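Local coordinates for tryptophane-5-halogenase (Microbispora sp. ATCC PTA-5024, PDB 5UAO), which probably catalyses flavin-dependent chlorination of tryptophan at the 5-position in the lanthipeptide NAI-107, giving 5-chlorotryptophan after translation, at residues A142-M147 with R496-R501; D152-Y157 with L503-A508. All blocks are in the same frame, centred on the assembly; numbering follows the deposited sequence.

Interaction 1: residues A142-M147 with R496-R501; sequences ATLQAM and RSLASR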
loop_
_atom_site.group_PDB
_atom_site.type_symbol
_atom_site.label_atom_id
_atom_site.label_comp_id
_atom_site.label_asym_id
_atom_site.label_seq_id
_atom_site.Cartn_x
_atom_site.Cartn_y
_atom_site.Cartn_z
ATOM N N ALA A 142 18.271 16.951 11.240
ATOM C CA ALA A 142 17.697 15.656 11.184
ATOM C C ALA A 142 18.405 14.715 10.219
ATOM O O ALA A 142 18.290 13.494 10.379
ATOM C CB ALA A 142 16.240 15.705 10.829
ATOM N N THR A 143 19.108 15.256 9.246
ATOM C CA THR A 143 19.825 14.457 8.270
ATOM C C THR A 143 21.065 15.239 7.801
ATOM O O THR A 143 21.207 16.434 8.061
ATOM C CB THR A 143 18.948 14.094 7.023
ATOM O OG1 THR A 143 18.860 15.200 6.125
ATOM C CG2 THR A 143 17.514 13.597 7.366
ATOM N N LEU A 144 21.949 14.545 7.076
ATOM C CA LEU A 144 23.131 15.159 6.471
ATOM C C LEU A 144 22.729 16.186 5.410
ATOM O O LEU A 144 23.291 17.240 5.400
ATOM C CB LEU A 144 24.035 14.069 5.854
ATOM C CG LEU A 144 25.361 14.454 5.133
ATOM C CD1 LEU A 144 26.263 15.270 6.019
ATOM C CD2 LEU A 144 26.139 13.242 4.596
ATOM N N GLN A 145 21.739 15.880 4.542
ATOM C CA GLN A 145 21.348 16.829 3.533
ATOM C C GLN A 145 20.744 18.069 4.165
ATOM O O GLN A 145 20.874 19.192 3.634
ATOM C CB GLN A 145 20.362 16.232 2.541
ATOM C CG GLN A 145 20.964 15.553 1.350
ATOM C CD GLN A 145 19.899 15.097 0.354
ATOM O OE1 GLN A 145 18.706 14.943 0.697
ATOM N NE2 GLN A 145 20.338 14.823 -0.873
ATOM N N ALA A 146 20.092 17.895 5.311
ATOM C CA ALA A 146 19.555 19.083 6.010
ATOM C C ALA A 146 20.675 19.996 6.409
ATOM O O ALA A 146 20.531 21.218 6.300
ATOM C CB ALA A 146 18.718 18.723 7.210
ATOM N N MET A 147 21.790 19.420 6.870
ATOM C CA MET A 147 23.011 20.225 7.196
ATOM C C MET A 147 23.726 20.797 5.942
ATOM O O MET A 147 24.193 21.917 5.934
ATOM C CB MET A 147 23.989 19.418 8.039
ATOM C CG MET A 147 23.470 19.006 9.402
ATOM S SD MET A 147 24.574 17.828 10.195
ATOM C CE MET A 147 23.710 17.523 11.721
ATOM N N ARG A 496 27.944 17.043 10.598
ATOM C CA ARG A 496 28.270 18.491 10.530
ATOM C C ARG A 496 29.635 18.680 9.901
ATOM O O ARG A 496 29.840 19.556 9.072
ATOM C CB ARG A 496 28.260 19.168 11.912
ATOM C CG ARG A 496 26.877 19.299 12.549
ATOM C CD ARG A 496 26.763 20.376 13.652
ATOM N NE ARG A 496 26.419 19.801 14.953
ATOM C CZ ARG A 496 27.284 19.333 15.863
ATOM N NH1 ARG A 496 28.610 19.364 15.698
ATOM N NH2 ARG A 496 26.806 18.849 16.988
ATOM N N SER A 497 30.563 17.827 10.309
ATOM C CA SER A 497 31.881 17.733 9.702
ATOM C C SER A 497 31.854 17.595 8.180
ATOM O O SER A 497 32.414 18.440 7.456
ATOM C CB SER A 497 32.624 16.561 10.319
ATOM O OG SER A 497 33.965 16.713 10.000
ATOM N N LEU A 498 31.197 16.551 7.700
ATOM C CA LEU A 498 30.978 16.379 6.295
ATOM C C LEU A 498 30.226 17.535 5.641
ATOM O O LEU A 498 30.518 17.902 4.505
ATOM C CB LEU A 498 30.172 15.093 6.038
ATOM C CG LEU A 498 30.867 13.758 6.106
ATOM C CD1 LEU A 498 29.887 12.620 5.950
ATOM C CD2 LEU A 498 31.944 13.722 5.043
ATOM N N ALA A 499 29.206 18.071 6.295
ATOM C CA ALA A 499 28.435 19.107 5.620
ATOM C C ALA A 499 29.257 20.402 5.437
ATOM O O ALA A 499 29.245 21.032 4.361
ATOM C CB ALA A 499 27.113 19.380 6.371
ATOM N N SER A 500 29.987 20.797 6.473
ATOM C CA SER A 500 30.830 21.992 6.383
ATOM C C SER A 500 32.012 21.921 5.381
ATOM O O SER A 500 32.497 22.960 5.001
ATOM C CB SER A 500 31.371 22.386 7.749
ATOM O OG SER A 500 32.088 21.316 8.295
ATOM N N ARG A 501 32.466 20.730 4.997
ATOM C CA ARG A 501 33.586 20.562 4.066
ATOM C C ARG A 501 33.150 20.358 2.605
ATOM O O ARG A 501 33.995 20.294 1.709
ATOM C CB ARG A 501 34.449 19.364 4.491
ATOM C CG ARG A 501 34.934 19.542 5.908
ATOM C CD ARG A 501 36.135 18.702 6.229
ATOM N NE ARG A 501 35.896 17.267 6.082
ATOM C CZ ARG A 501 35.351 16.489 7.018
ATOM N NH1 ARG A 501 34.938 17.021 8.164
ATOM N NH2 ARG A 501 35.197 15.177 6.813
#

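Interaction 2: residues D152-Y157 with L503-A508; sequences DRVPVY and LRQSEA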
loop_
_atom_site.group_PDB
_atom_site.type_symbol
_atom_site.label_atom_id
_atom_site.label_comp_id
_atom_site.label_asym_id
_atom_site.label_seq_id
_atom_site.Cartn_x
_atom_site.Cartn_y
_atom_site.Cartn_z
ATOM N N ASP A 152 24.599 25.739 2.638
ATOM C CA ASP A 152 24.660 26.007 1.204
ATOM C C ASP A 152 25.868 25.293 0.550
ATOM O O ASP A 152 26.603 25.883 -0.245
ATOM C CB ASP A 152 24.680 27.526 0.873
ATOM C CG ASP A 152 23.317 28.209 1.123
ATOM O OD1 ASP A 152 22.311 27.656 0.768
ATOM O OD2 ASP A 152 23.238 29.291 1.737
ATOM N N ARG A 153 26.042 24.007 0.848
ATOM C CA ARG A 153 27.133 23.237 0.260
ATOM C C ARG A 153 26.549 21.944 -0.271
ATOM O O ARG A 153 25.364 21.632 -0.006
ATOM C CB ARG A 153 28.217 22.992 1.348
ATOM C CG ARG A 153 29.122 24.195 1.565
ATOM C CD ARG A 153 29.997 23.981 2.779
ATOM N NE ARG A 153 30.692 25.204 3.149
ATOM C CZ ARG A 153 31.702 25.728 2.477
ATOM N NH1 ARG A 153 32.165 25.141 1.390
ATOM N NH2 ARG A 153 32.244 26.876 2.885
ATOM N N VAL A 154 27.345 21.183 -1.010
ATOM C CA VAL A 154 26.898 19.944 -1.629
ATOM C C VAL A 154 27.909 18.833 -1.296
ATOM O O VAL A 154 29.064 19.133 -1.052
ATOM C CB VAL A 154 26.710 20.072 -3.155
ATOM C CG1 VAL A 154 25.660 21.104 -3.534
ATOM C CG2 VAL A 154 28.021 20.438 -3.877
ATOM N N PRO A 155 27.475 17.564 -1.278
ATOM C CA PRO A 155 28.329 16.497 -0.726
ATOM C C PRO A 155 29.348 15.948 -1.795
ATOM O O PRO A 155 29.300 14.785 -2.237
ATOM C CB PRO A 155 27.295 15.488 -0.230
ATOM C CG PRO A 155 26.143 15.607 -1.229
ATOM C CD PRO A 155 26.101 17.064 -1.559
ATOM N N VAL A 156 30.185 16.866 -2.251
ATOM C CA VAL A 156 31.207 16.600 -3.257
ATOM C C VAL A 156 32.459 17.236 -2.656
ATOM O O VAL A 156 32.363 18.295 -1.999
ATOM C CB VAL A 156 30.892 17.220 -4.625
ATOM C CG1 VAL A 156 31.975 16.843 -5.672
ATOM C CG2 VAL A 156 29.527 16.775 -5.130
ATOM N N TYR A 157 33.608 16.587 -2.855
ATOM C CA TYR A 157 34.839 16.925 -2.104
ATOM C C TYR A 157 36.048 16.784 -2.992
ATOM O O TYR A 157 36.150 15.828 -3.771
ATOM C CB TYR A 157 34.995 15.978 -0.941
ATOM C CG TYR A 157 33.786 15.990 -0.013
ATOM C CD1 TYR A 157 32.675 15.166 -0.256
ATOM C CD2 TYR A 157 33.740 16.858 1.100
ATOM C CE1 TYR A 157 31.568 15.205 0.589
ATOM C CE2 TYR A 157 32.627 16.893 1.947
ATOM C CZ TYR A 157 31.539 16.095 1.669
ATOM O OH TYR A 157 30.458 16.123 2.506
ATOM N N LEU A 503 31.871 21.065 -1.171
ATOM C CA LEU A 503 32.102 22.158 -2.122
ATOM C C LEU A 503 30.833 23.062 -2.205
ATOM O O LEU A 503 29.739 22.667 -1.825
ATOM C CB LEU A 503 32.476 21.583 -3.495
ATOM C CG LEU A 503 33.789 20.732 -3.566
ATOM C CD1 LEU A 503 34.018 20.245 -4.969
ATOM C CD2 LEU A 503 34.982 21.535 -3.104
ATOM N N ARG A 504 31.027 24.270 -2.663
ATOM C CA ARG A 504 29.929 25.066 -3.192
ATOM C C ARG A 504 29.436 24.415 -4.402
ATOM O O ARG A 504 30.249 23.812 -5.143
ATOM C CB ARG A 504 30.393 26.441 -3.547
ATOM C CG ARG A 504 30.809 27.198 -2.304
ATOM C CD ARG A 504 29.665 27.455 -1.342
ATOM N NE ARG A 504 30.174 28.255 -0.220
ATOM C CZ ARG A 504 29.554 28.419 0.957
ATOM N NH1 ARG A 504 28.376 27.868 1.217
ATOM N NH2 ARG A 504 30.113 29.158 1.892
ATOM N N GLN A 505 28.143 24.609 -4.708
ATOM C CA GLN A 505 27.555 23.854 -5.841
ATOM C C GLN A 505 28.258 24.135 -7.172
ATOM O O GLN A 505 28.440 23.235 -8.022
ATOM C CB GLN A 505 26.026 24.087 -5.928
ATOM C CG GLN A 505 25.446 23.576 -7.191
ATOM C CD GLN A 505 23.911 23.583 -7.307
ATOM O OE1 GLN A 505 23.145 24.352 -6.662
ATOM N NE2 GLN A 505 23.489 22.790 -8.193
ATOM N N SER A 506 28.612 25.385 -7.397
ATOM C CA SER A 506 28.979 25.794 -8.703
ATOM C C SER A 506 30.309 25.030 -9.125
ATOM O O SER A 506 30.416 24.499 -10.275
ATOM C CB SER A 506 29.150 27.324 -8.732
ATOM O OG SER A 506 29.532 27.709 -10.056
ATOM N N GLU A 507 31.228 24.881 -8.170
ATOM C CA GLU A 507 32.485 24.114 -8.379
ATOM C C GLU A 507 32.214 22.622 -8.667
ATOM O O GLU A 507 32.810 21.989 -9.550
ATOM C CB GLU A 507 33.394 24.223 -7.150
ATOM C CG GLU A 507 34.820 23.700 -7.435
ATOM C CD GLU A 507 35.790 23.875 -6.268
ATOM O OE1 GLU A 507 35.540 24.755 -5.393
ATOM O OE2 GLU A 507 36.802 23.107 -6.215
ATOM N N ALA A 508 31.256 22.073 -7.930
ATOM C CA ALA A 508 30.891 20.693 -8.091
ATOM C C ALA A 508 30.219 20.381 -9.425
ATOM O O ALA A 508 30.489 19.316 -9.998
ATOM C CB ALA A 508 30.028 20.256 -6.921
HETATM O O HOH W 1 26.287 25.829 -3.203
#

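Interaction 1: residues A142-M147 with R496-R501
M147 and A499 bring the start of helix 144-151 close to the last turns of helix 485-501: their CA atoms lie 5.8 Å apart, and M147 CB meets A499 CB at 3.5 Å. A methyl group is the whole side chain at A499, which lets the two backbones come this near. From CB the M147 chain turns away from its own carbonyl carbon (chi1 -63°) and then runs fully extended, so it reaches one turn back along the opposing helix to R496. There the thioether crosses the arginine at a slant. M147 SD lies 3.6 Å from R496 CG and 3.5 Å from R496 N, while M147 CE also rests on CG, so the arginine offers its aliphatic root and not its charged end. L144 makes the second part of the contact. With CG swung opposite the backbone N (chi1 180°), its two methyls meet the stem and the tip of L498 in turn, and the two side chains cross at about a right angle: L144 CD1 touches L498 CB at 3.9 Å, and L144 CD2 meets L498 CD1 at 4.0 Å. L144 CD1 also reaches A499 CB, at 4.2 Å. Behind this face T143 caps the helix, its OG1 accepting from A146 N at 3.1 Å. A492 and A495, earlier on helix 485-501, extend the surface under M147. The joint thus rests on close apolar packing of methyl, methylene and thioether groups, while the charged end of R496 adds a long, weak ion pair from NE to E141.

Interaction 2: residues D152-Y157 with L503-A508
R153 lies against L503 and R504, where the chain after helix 144-151 passes the turn before helix 505-514. Its CB rests 3.5 Å from L503 O. CG stays near that oxygen and also approaches R504 NH1, and the chain, extended from CG to NE, takes CD past A499 O and NE past S500 O. At the tip NH1 donates to G502 O, while the guanidinium lies flat on that of R504, centres 3.8 Å apart and planes at 23°. R153 NH2 sits over the face of the R504 group, 3.3 Å from R504 NH2; both atoms are donors, so no bond forms between them, and the two cationic groups stack face to face. R504 reaches the stack through a bend at chi2 (-65°). Its NH1 donates to D152 O at 3.0 Å, the oxygen lying in the guanidinium plane but the donor standing well above the carbonyl plane. A water also donates to D152 O and accepts from Q505 N at 2.7 Å, joining the Schellman turn at D152 to the first turn of helix 505-514. Alongside, V154 N donates to L503 O, and L503 N to V156 O, each at 2.9 Å and nearly along the C=O axis. Beside these two backbone bonds V154 CG2 packs on A508 CB at 3.7 Å, and V156 covers the same methyl. With an alanine in place of R153, G502 O is likely to lose this donor and one face of the R504 guanidinium its stacking partner. Backbone carbonyls accept from N-H groups of both arginines, which probably helps offset the repulsion of two stacked cations.

Overall arrangement
Interactions 1 and 2 lie about 12 Å apart, centre to centre, on the same side of the chain's centre. Along the chain their segments alternate: helix 144-151 leads into strand 156-159, and, some 340 residues later, helix 485-501 into helix 505-514. Two consecutive elements from the first third of the chain run beside two consecutive helices near its C-terminal end. The contacts also touch each other: Y157 OH lies 2.7 Å from L498 O, a probable hydrogen bond, and R501 O packs against the Y157 ring. Together they form one continuous seam, apolar between the helices, and a mix of backbone bonds, an arginine stack and valine packing beyond them, along which the C-terminal helices lie against the earlier part of the chain.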